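Putative fusidic acid resistance protein (Staphylococcus aureus, PDB 2YB5) probably confers resistance to the antibiotic fusidic acid by binding elongation factor G and promoting its clearance from the ribosome. Local coordinates at residues Val13-Leu18 against Asn46-Glu51; Tyr20-Leu25 against Asp39-Glu44; Lys159-Glu164 against Asn198-Asp203. One frame throughout, in Å; residues are numbered along the deposited sequence.

Contact 1: Val13-Leu18 against Asn46-Glu51; sequences VKVKQL and NDIFKE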
loop_
_atom_site.group_PDB
_atom_site.type_symbol
_atom_site.label_atom_id
_atom_site.label_comp_id
_atom_site.label_asym_id
_atom_site.label_seq_id
_atom_site.Cartn_x
_atom_site.Cartn_y
_atom_site.Cartn_z
ATOM N N VAL A 13 -3.821 5.394 1.619
ATOM C CA VAL A 13 -3.634 4.632 2.843
ATOM C C VAL A 13 -3.129 5.560 3.936
ATOM O O VAL A 13 -3.608 5.501 5.077
ATOM C CB VAL A 13 -2.688 3.441 2.631
ATOM C CG1 VAL A 13 -2.412 2.726 3.946
ATOM C CG2 VAL A 13 -3.304 2.476 1.620
ATOM N N LYS A 14 -2.211 6.455 3.572
ATOM C CA LYS A 14 -1.709 7.460 4.520
ATOM C C LYS A 14 -2.841 8.406 4.969
ATOM O O LYS A 14 -3.011 8.612 6.169
ATOM C CB LYS A 14 -0.533 8.241 3.923
ATOM C CG LYS A 14 0.118 9.241 4.857
ATOM C CD LYS A 14 0.926 8.566 5.940
ATOM C CE LYS A 14 1.491 9.598 6.891
ATOM N NZ LYS A 14 2.356 9.008 7.957
ATOM N N VAL A 15 -3.611 8.959 4.023
ATOM C CA VAL A 15 -4.750 9.826 4.366
ATOM C C VAL A 15 -5.657 9.143 5.406
ATOM O O VAL A 15 -6.060 9.757 6.396
ATOM C CB VAL A 15 -5.604 10.247 3.130
ATOM C CG1 VAL A 15 -6.899 10.906 3.571
ATOM C CG2 VAL A 15 -4.838 11.204 2.208
ATOM N N LYS A 16 -5.946 7.869 5.173
ATOM C CA LYS A 16 -6.793 7.068 6.051
ATOM C C LYS A 16 -6.159 6.909 7.431
ATOM O O LYS A 16 -6.816 7.138 8.451
ATOM C CB LYS A 16 -7.030 5.713 5.380
ATOM C CG LYS A 16 -7.797 4.671 6.178
ATOM C CD LYS A 16 -7.837 3.343 5.420
ATOM C CE LYS A 16 -6.477 2.617 5.472
ATOM N NZ LYS A 16 -6.370 1.417 4.558
ATOM N N GLN A 17 -4.878 6.551 7.466
ATOM C CA GLN A 17 -4.129 6.489 8.723
ATOM C C GLN A 17 -4.160 7.822 9.490
ATOM O O GLN A 17 -4.205 7.829 10.724
ATOM C CB GLN A 17 -2.680 6.041 8.490
ATOM C CG GLN A 17 -2.539 4.549 8.143
ATOM C CD GLN A 17 -1.127 4.142 7.736
ATOM O OE1 GLN A 17 -0.906 3.013 7.291
ATOM N NE2 GLN A 17 -0.165 5.053 7.890
ATOM N N LEU A 18 -4.130 8.942 8.768
ATOM C CA LEU A 18 -4.172 10.258 9.418
ATOM C C LEU A 18 -5.559 10.553 9.996
ATOM O O LEU A 18 -5.672 11.108 11.092
ATOM C CB LEU A 18 -3.744 11.363 8.458
ATOM C CG LEU A 18 -2.278 11.325 8.007
ATOM C CD1 LEU A 18 -2.108 12.109 6.715
ATOM C CD2 LEU A 18 -1.342 11.842 9.087
ATOM N N ASN A 46 -4.357 17.520 3.755
ATOM C CA ASN A 46 -4.515 18.544 2.717
ATOM C C ASN A 46 -3.337 18.603 1.760
ATOM O O ASN A 46 -3.526 18.718 0.545
ATOM C CB ASN A 46 -4.705 19.926 3.362
ATOM C CG ASN A 46 -5.076 21.007 2.352
ATOM O OD1 ASN A 46 -6.030 20.863 1.589
ATOM N ND2 ASN A 46 -4.332 22.106 2.364
ATOM N N ASP A 47 -2.127 18.531 2.303
ATOM C CA ASP A 47 -0.922 18.568 1.480
ATOM C C ASP A 47 -0.880 17.407 0.476
ATOM O O ASP A 47 -0.474 17.597 -0.669
ATOM C CB ASP A 47 0.342 18.601 2.360
ATOM C CG ASP A 47 0.549 19.951 3.041
ATOM O OD1 ASP A 47 -0.063 20.959 2.607
ATOM O OD2 ASP A 47 1.324 20.009 4.021
ATOM N N ILE A 48 -1.329 16.223 0.895
ATOM C CA ILE A 48 -1.410 15.059 0.002
ATOM C C ILE A 48 -2.239 15.380 -1.252
ATOM O O ILE A 48 -1.953 14.870 -2.336
ATOM C CB ILE A 48 -2.000 13.825 0.723
ATOM C CG1 ILE A 48 -0.982 13.253 1.718
ATOM C CG2 ILE A 48 -2.413 12.751 -0.270
ATOM C CD1 ILE A 48 -1.550 12.183 2.609
ATOM N N PHE A 49 -3.246 16.239 -1.098
ATOM C CA PHE A 49 -4.073 16.671 -2.228
ATOM C C PHE A 49 -3.571 17.960 -2.889
ATOM O O PHE A 49 -3.752 18.132 -4.092
ATOM C CB PHE A 49 -5.535 16.798 -1.797
ATOM C CG PHE A 49 -6.186 15.473 -1.514
ATOM C CD1 PHE A 49 -6.679 14.684 -2.559
ATOM C CD2 PHE A 49 -6.276 14.988 -0.218
ATOM C CE1 PHE A 49 -7.280 13.457 -2.307
ATOM C CE2 PHE A 49 -6.871 13.764 0.045
ATOM C CZ PHE A 49 -7.374 12.995 -1.002
ATOM N N LYS A 50 -2.928 18.850 -2.130
ATOM C CA LYS A 50 -2.372 20.086 -2.718
ATOM C C LYS A 50 -1.315 19.767 -3.772
ATOM O O LYS A 50 -1.313 20.353 -4.853
ATOM C CB LYS A 50 -1.762 21.015 -1.659
ATOM C CG LYS A 50 -2.773 21.853 -0.880
ATOM C CD LYS A 50 -2.301 23.301 -0.683
ATOM C CE LYS A 50 -0.976 23.394 0.070
ATOM N NZ LYS A 50 -0.695 24.782 0.558
ATOM N N GLU A 51 -0.424 18.832 -3.446
ATOM C CA GLU A 51 0.585 18.334 -4.393
ATOM C C GLU A 51 -0.002 18.042 -5.791
ATOM O O GLU A 51 0.656 18.289 -6.803
ATOM C CB GLU A 51 1.253 17.074 -3.817
ATOM C CG GLU A 51 2.465 16.545 -4.595
ATOM C CD GLU A 51 2.889 15.143 -4.146
ATOM O OE1 GLU A 51 2.630 14.782 -2.972
ATOM O OE2 GLU A 51 3.474 14.402 -4.967
#
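Ile-48 is the main protrusion of this contact, and Val-15, Lys-14 and Leu-18 form the hollow that receives it. The two helical segments run antiparallel, at 156° between their N-to-C directions, with axes 10.6 Å apart; Val-15 CA and Ile-48 CA are the closest pair of CA atoms, at 7.6 Å. In Ile-48, CG1 lies anti to the carbonyl carbon (chi1 -72°), and a nearly straight chi2 carries CD1 outward as the foremost atom of the protrusion. Ile-48 CD1 presses on Val-15 CG2 at 3.5 Å, tighter than ordinary van der Waals contact. On its other flanks Ile-48 CD1 meets Lys-14 CG at 4.1 Å, where the two side chains cross at about a right angle, and Leu-18 CD1, also at 4.1 Å, where they reach toward each other tip to tip.

Val-15 is a bump in return. Val-15 CG2 fits into the notch between the branches of Ile-48 and the ring of Phe-49, 3.8 Å from Ile-48 CG2 and 3.9 Å from Phe-49 CE2, the ring lying oblique to the methyl. One valine methyl thus bridges two consecutive residues of the facing helix. Leu-77 of helix 70-80 also touches Val-15, and Leu-80 touches Phe-49, which extends the packing into a third helix of the N-terminal region.

Everything that meets between the segments is carbon. Lys-14 takes part through its methylene CG, while its chain, bent at chi2, leads away from helix 35-50. With Val-15, Leu-18, Ile-48 and Phe-49 all buried and hydrogen bonds across the pair absent, the contact implies association by apolar burial and shape fit, the 165 Å² of buried surface resting chiefly on Val-15 and Ile-48.

Contact 2: Tyr20-Leu25 against Asp39-Glu44; sequences YQLIKL and DFLLNE
Leu-22 and Leu-41 lead an antiparallel, leucine-lined packing of two helices, set toward the connection between helix 9-27 and helix 35-50 in a helical hairpin. The evidence is an angle of 166° between the local N-to-C directions and an axis separation of 10.0 Å. Leu-22 CA and Leu-41 CA make the closest CA approach, at 6.7 Å.

Leu-41 contributes the largest share of the 218 Å² buried here. Leu-41 CD2 reaches Leu-22 CD2 at 3.3 Å and Leu-25 CD2 at 3.4 Å, thereby touching residues one helical turn apart. The approaches differ: Leu-22 and Leu-41 slide past each other in opposite directions, whereas Leu-25 meets Leu-41 tip to tip. On the flank of the contact, the backbone C of Gln-21 lies 3.9 Å from Leu-41 CD2.

The second methyl of Leu-22 serves another partner. Leu-22 CD1 meets Leu-42 CD2 at 3.4 Å, with the two side chains at about a right angle, and Leu-22 is consequently forked over two successive residues of the opposite helix. All three methyl pairs are closer than usual, and the first torsions of Leu-22 and Leu-25 and the second of Leu-41 (chi2 32°) all depart from staggered values; the packing is tight, with some strain probable.

Toward the turn of the hairpin, Leu-25 also touches Met-31, His-34 and Gln-37. Leu-42 packs on Asp-64, just beyond helix 59-63, while Tyr-20 OH hydrogen-bonds Glu-74 and so ties helix 9-27 to helix 70-80.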
loop_
_atom_site.group_PDB
_atom_site.type_symbol
_atom_site.label_atom_id
_atom_site.label_comp_id
_atom_site.label_asym_id
_atom_site.label_seq_id
_atom_site.Cartn_x
_atom_site.Cartn_y
_atom_site.Cartn_z
ATOM N N TYR A 20 -7.771 8.321 11.113
ATOM C CA TYR A 20 -7.902 7.541 12.351
ATOM C C TYR A 20 -7.086 8.151 13.484
ATOM O O TYR A 20 -7.481 8.054 14.639
ATOM C CB TYR A 20 -7.468 6.078 12.181
ATOM C CG TYR A 20 -8.263 5.230 11.198
ATOM C CD1 TYR A 20 -9.615 5.470 10.931
ATOM C CD2 TYR A 20 -7.648 4.167 10.538
ATOM C CE1 TYR A 20 -10.326 4.666 10.025
ATOM C CE2 TYR A 20 -8.346 3.365 9.640
ATOM C CZ TYR A 20 -9.678 3.615 9.385
ATOM O OH TYR A 20 -10.338 2.804 8.479
ATOM N N GLN A 21 -5.944 8.756 13.164
ATOM C CA GLN A 21 -5.147 9.423 14.183
ATOM C C GLN A 21 -5.926 10.606 14.764
ATOM O O GLN A 21 -5.885 10.827 15.959
ATOM C CB GLN A 21 -3.788 9.875 13.638
ATOM C CG GLN A 21 -2.762 10.259 14.737
ATOM C CD GLN A 21 -2.029 9.060 15.355
ATOM O OE1 GLN A 21 -2.382 7.907 15.123
ATOM N NE2 GLN A 21 -0.996 9.340 16.134
ATOM N N LEU A 22 -6.640 11.339 13.909
ATOM C CA LEU A 22 -7.528 12.413 14.343
ATOM C C LEU A 22 -8.582 11.907 15.320
ATOM O O LEU A 22 -8.906 12.587 16.294
ATOM C CB LEU A 22 -8.231 13.071 13.148
ATOM C CG LEU A 22 -7.609 14.333 12.555
ATOM C CD1 LEU A 22 -8.489 14.851 11.411
ATOM C CD2 LEU A 22 -7.440 15.403 13.617
ATOM N N ILE A 23 -9.114 10.718 15.049
ATOM C CA ILE A 23 -10.088 10.092 15.936
ATOM C C ILE A 23 -9.484 9.734 17.303
ATOM O O ILE A 23 -10.165 9.828 18.323
ATOM C CB ILE A 23 -10.719 8.854 15.281
ATOM C CG1 ILE A 23 -11.640 9.292 14.135
ATOM C CG2 ILE A 23 -11.507 8.044 16.302
ATOM C CD1 ILE A 23 -12.155 8.144 13.271
ATOM N N LYS A 24 -8.216 9.325 17.325
ATOM C CA LYS A 24 -7.511 9.094 18.594
ATOM C C LYS A 24 -7.474 10.386 19.408
ATOM O O LYS A 24 -7.824 10.391 20.585
ATOM C CB LYS A 24 -6.084 8.580 18.368
ATOM C CG LYS A 24 -5.977 7.106 17.982
ATOM C CD LYS A 24 -4.548 6.771 17.564
ATOM C CE LYS A 24 -4.255 5.284 17.616
ATOM N NZ LYS A 24 -2.898 4.964 17.059
ATOM N N LEU A 25 -7.061 11.480 18.769
ATOM C CA LEU A 25 -7.067 12.795 19.414
ATOM C C LEU A 25 -8.457 13.168 19.927
ATOM O O LEU A 25 -8.598 13.585 21.069
ATOM C CB LEU A 25 -6.543 13.887 18.470
ATOM C CG LEU A 25 -5.043 14.202 18.532
ATOM C CD1 LEU A 25 -4.191 12.951 18.492
ATOM C CD2 LEU A 25 -4.660 15.144 17.400
ATOM N N ASP A 39 -4.292 20.474 14.009
ATOM C CA ASP A 39 -3.958 21.264 12.823
ATOM C C ASP A 39 -2.874 20.528 12.022
ATOM O O ASP A 39 -2.880 20.573 10.801
ATOM C CB ASP A 39 -3.484 22.670 13.189
ATOM C CG ASP A 39 -4.584 23.531 13.798
ATOM O OD1 ASP A 39 -5.778 23.310 13.505
ATOM O OD2 ASP A 39 -4.244 24.451 14.568
ATOM N N PHE A 40 -1.959 19.852 12.715
ATOM C CA PHE A 40 -0.933 19.073 12.033
ATOM C C PHE A 40 -1.550 17.998 11.131
ATOM O O PHE A 40 -1.262 17.947 9.939
ATOM C CB PHE A 40 0.029 18.407 13.017
ATOM C CG PHE A 40 1.013 17.480 12.348
ATOM C CD1 PHE A 40 2.028 17.993 11.543
ATOM C CD2 PHE A 40 0.908 16.098 12.493
ATOM C CE1 PHE A 40 2.935 17.151 10.917
ATOM C CE2 PHE A 40 1.815 15.237 11.866
ATOM C CZ PHE A 40 2.827 15.765 11.076
ATOM N N LEU A 41 -2.383 17.145 11.726
ATOM C CA LEU A 41 -3.064 16.064 11.015
ATOM C C LEU A 41 -3.835 16.618 9.818
ATOM O O LEU A 41 -3.695 16.132 8.698
ATOM C CB LEU A 41 -4.031 15.335 11.952
ATOM C CG LEU A 41 -3.471 14.343 12.986
ATOM C CD1 LEU A 41 -2.105 14.724 13.478
ATOM C CD2 LEU A 41 -4.409 14.172 14.157
ATOM N N LEU A 42 -4.628 17.656 10.052
ATOM C CA LEU A 42 -5.441 18.226 8.980
ATOM C C LEU A 42 -4.574 18.713 7.817
ATOM O O LEU A 42 -4.880 18.427 6.645
ATOM C CB LEU A 42 -6.322 19.350 9.512
ATOM C CG LEU A 42 -7.397 18.903 10.503
ATOM C CD1 LEU A 42 -8.159 20.129 11.033
ATOM C CD2 LEU A 42 -8.340 17.887 9.857
ATOM N N ASN A 43 -3.479 19.408 8.137
ATOM C CA ASN A 43 -2.568 19.902 7.099
ATOM C C ASN A 43 -1.810 18.807 6.345
ATOM O O ASN A 43 -1.498 18.994 5.170
ATOM C CB ASN A 43 -1.589 20.944 7.650
ATOM C CG ASN A 43 -2.137 22.370 7.566
ATOM O OD1 ASN A 43 -2.845 22.727 6.618
ATOM N ND2 ASN A 43 -1.791 23.194 8.544
ATOM N N GLU A 44 -1.515 17.683 7.004
ATOM C CA GLU A 44 -0.911 16.524 6.321
ATOM C C GLU A 44 -1.853 15.950 5.276
ATOM O O GLU A 44 -1.430 15.618 4.166
ATOM C CB GLU A 44 -0.538 15.418 7.313
ATOM C CG GLU A 44 0.603 15.781 8.259
ATOM C CD GLU A 44 1.935 15.855 7.549
ATOM O OE1 GLU A 44 2.408 14.795 7.066
ATOM O OE2 GLU A 44 2.507 16.968 7.473
#

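Contact 3: Lys159-Glu164 against Asn198-Asp203; sequences KICNQE and NQNLDD. With ZN (zinc ion), chain C.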
loop_
_atom_site.group_PDB
_atom_site.type_symbol
_atom_site.label_atom_id
_atom_site.label_comp_id
_atom_site.label_asym_id
_atom_site.label_seq_id
_atom_site.Cartn_x
_atom_site.Cartn_y
_atom_site.Cartn_z
ATOM N N LYS A 159 8.683 -6.589 6.381
ATOM C CA LYS A 159 9.670 -5.573 6.021
ATOM C C LYS A 159 9.319 -4.708 4.801
ATOM O O LYS A 159 10.136 -3.891 4.380
ATOM C CB LYS A 159 11.055 -6.201 5.891
ATOM C CG LYS A 159 11.537 -6.831 7.209
ATOM C CD LYS A 159 11.715 -5.813 8.345
ATOM C CE LYS A 159 12.107 -6.502 9.651
ATOM N NZ LYS A 159 12.228 -5.558 10.807
ATOM N N ILE A 160 8.109 -4.853 4.254
ATOM C CA ILE A 160 7.617 -3.913 3.255
ATOM C C ILE A 160 6.735 -2.830 3.889
ATOM O O ILE A 160 7.023 -1.647 3.761
ATOM C CB ILE A 160 6.865 -4.627 2.137
ATOM C CG1 ILE A 160 7.853 -5.416 1.272
ATOM C CG2 ILE A 160 6.095 -3.620 1.265
ATOM C CD1 ILE A 160 7.211 -6.430 0.405
ATOM N N CYS A 161 5.666 -3.234 4.565
ATOM C CA CYS A 161 4.714 -2.295 5.124
ATOM C C CYS A 161 5.052 -1.929 6.568
ATOM O O CYS A 161 4.429 -1.039 7.127
ATOM C CB CYS A 161 3.294 -2.869 5.057
ATOM S SG CYS A 161 3.026 -4.363 6.052
ATOM N N ASN A 162 6.021 -2.640 7.154
ATOM C CA ASN A 162 6.492 -2.430 8.524
ATOM C C ASN A 162 5.488 -2.738 9.632
ATOM O O ASN A 162 5.771 -2.461 10.785
ATOM C CB ASN A 162 7.048 -1.008 8.710
ATOM C CG ASN A 162 8.312 -0.764 7.912
ATOM O OD1 ASN A 162 8.507 0.316 7.350
ATOM N ND2 ASN A 162 9.187 -1.755 7.877
ATOM N N GLN A 163 4.340 -3.330 9.312
ATOM C CA GLN A 163 3.374 -3.693 10.353
ATOM C C GLN A 163 3.483 -5.172 10.734
ATOM O O GLN A 163 4.169 -5.952 10.064
ATOM C CB GLN A 163 1.955 -3.338 9.907
ATOM C CG GLN A 163 1.810 -1.837 9.590
ATOM C CD GLN A 163 0.379 -1.341 9.612
ATOM O OE1 GLN A 163 -0.461 -1.851 10.352
ATOM N NE2 GLN A 163 0.097 -0.321 8.802
ATOM N N GLU A 164 2.806 -5.550 11.817
ATOM C CA GLU A 164 2.788 -6.937 12.265
ATOM C C GLU A 164 1.758 -7.696 11.439
ATOM O O GLU A 164 0.641 -7.211 11.248
ATOM C CB GLU A 164 2.463 -7.031 13.767
ATOM C CG GLU A 164 2.999 -8.293 14.427
ATOM C CD GLU A 164 2.630 -8.420 15.907
ATOM O OE1 GLU A 164 1.545 -7.944 16.311
ATOM O OE2 GLU A 164 3.430 -9.013 16.663
ATOM N N ASN A 198 -0.803 -4.538 1.106
ATOM C CA ASN A 198 -1.168 -3.331 0.360
ATOM C C ASN A 198 -2.194 -2.440 1.061
ATOM O O ASN A 198 -2.249 -1.245 0.792
ATOM C CB ASN A 198 -1.645 -3.690 -1.043
ATOM C CG ASN A 198 -0.498 -3.841 -2.015
ATOM O OD1 ASN A 198 -0.006 -2.848 -2.551
ATOM N ND2 ASN A 198 -0.056 -5.088 -2.247
ATOM N N GLN A 199 -2.984 -3.027 1.967
ATOM C CA GLN A 199 -3.869 -2.258 2.858
ATOM C C GLN A 199 -3.076 -1.504 3.924
ATOM O O GLN A 199 -3.533 -0.478 4.421
ATOM C CB GLN A 199 -4.903 -3.169 3.549
ATOM C CG GLN A 199 -5.900 -3.852 2.609
ATOM C CD GLN A 199 -6.841 -2.875 1.939
ATOM O OE1 GLN A 199 -6.411 -1.994 1.195
ATOM N NE2 GLN A 199 -8.142 -3.020 2.200
ATOM N N ASN A 200 -1.899 -2.016 4.274
ATOM C CA ASN A 200 -1.035 -1.392 5.276
ATOM C C ASN A 200 0.009 -0.439 4.691
ATOM O O ASN A 200 0.559 0.396 5.408
ATOM C CB ASN A 200 -0.263 -2.468 6.063
ATOM C CG ASN A 200 -1.160 -3.585 6.605
ATOM O OD1 ASN A 200 -2.369 -3.390 6.825
ATOM N ND2 ASN A 200 -0.556 -4.774 6.822
ATOM N N LEU A 201 0.330 -0.596 3.412
ATOM C CA LEU A 201 1.493 0.085 2.845
ATOM C C LEU A 201 1.211 1.566 2.578
ATOM O O LEU A 201 0.448 1.905 1.673
ATOM C CB LEU A 201 1.946 -0.609 1.552
ATOM C CG LEU A 201 3.124 0.018 0.804
ATOM C CD1 LEU A 201 4.373 0.110 1.689
ATOM C CD2 LEU A 201 3.423 -0.774 -0.489
ATOM N N ASP A 202 1.848 2.451 3.345
ATOM C CA ASP A 202 1.584 3.891 3.181
ATOM C C ASP A 202 2.681 4.668 2.447
ATOM O O ASP A 202 2.545 5.873 2.266
ATOM C CB ASP A 202 1.268 4.552 4.517
ATOM C CG ASP A 202 2.411 4.468 5.503
ATOM O OD1 ASP A 202 3.548 4.134 5.106
ATOM O OD2 ASP A 202 2.159 4.728 6.685
ATOM N N ASP A 203 3.735 3.982 1.995
ATOM C CA ASP A 203 4.827 4.637 1.266
ATOM C C ASP A 203 5.509 3.674 0.288
ATOM O O ASP A 203 6.190 2.741 0.712
ATOM C CB ASP A 203 5.842 5.202 2.267
ATOM C CG ASP A 203 6.843 6.159 1.634
ATOM O OD1 ASP A 203 6.922 6.239 0.397
ATOM O OD2 ASP A 203 7.564 6.840 2.393
HETATM ZN ZN ZN C . 3.355 -6.180 4.558
HETATM O O HOH W 1 3.708 1.118 5.393
HETATM O O HOH W 2 -0.651 -6.479 9.279
#
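Cys-161 CA and Leu-201 CA come to 4.6 Å, where an irregular loop passes the end of helix 194-200 and the turn that follows it. Cys-161 SG binds the zinc ion at 2.4 Å; its position between the backbone N and the carbonyl carbon (chi1 64°) turns it to the metal. Cys-161 SG also accepts two weak but fairly straight hydrogen bonds, from Asn-200 ND2 at 3.7 Å (163° at the hydrogen) and from Gln-163 N within its own loop, which would be expected to temper the charge on the thiolate.

Gln-163 lays its amide over that of Asn-200, the planes stacked 24° apart, with Gln-163 NE2 3.5 Å from Asn-200 CB. Leu-201 CD1 packs against Ile-160 CG2 at 4.1 Å. A water joins the backbones, hydrogen-bonded to Cys-161 O at 2.9 Å and accepting from Asp-202 N.

Cys-158, Cys-191 and Cys-197 complete the zinc site. The Cys-158/Cys-161 CxxC knuckle, the antiparallel strands 167-172 and 186-191, and helix 194-200 carrying Cys-197 are consistent with the treble-clef zinc finger to which this region is assigned.

Overall arrangement
From the N terminus, helix 9-27 runs out, the chain turns, and helix 35-50 comes back beside it. Contact 2 closes the short inner loop of this hairpin; contact 1 closes a wider one around it, about 11 Å away between centres, and Leu-18 packing on Glu-44 joins the two. The chain then continues through further helices and the first strands of the sheet; contact 3 closes a separate loop, in series with the others, that holds the sheet's last two strands. Contact 3 still meets the hairpin in space: Gln-17 NE2 probably hydrogen-bonds Asp-202 OD2 at 2.6 Å, linking the N-terminal helices to the zinc-finger region. Contact 2 stays about 8 Å from contact 3 at the nearest atoms.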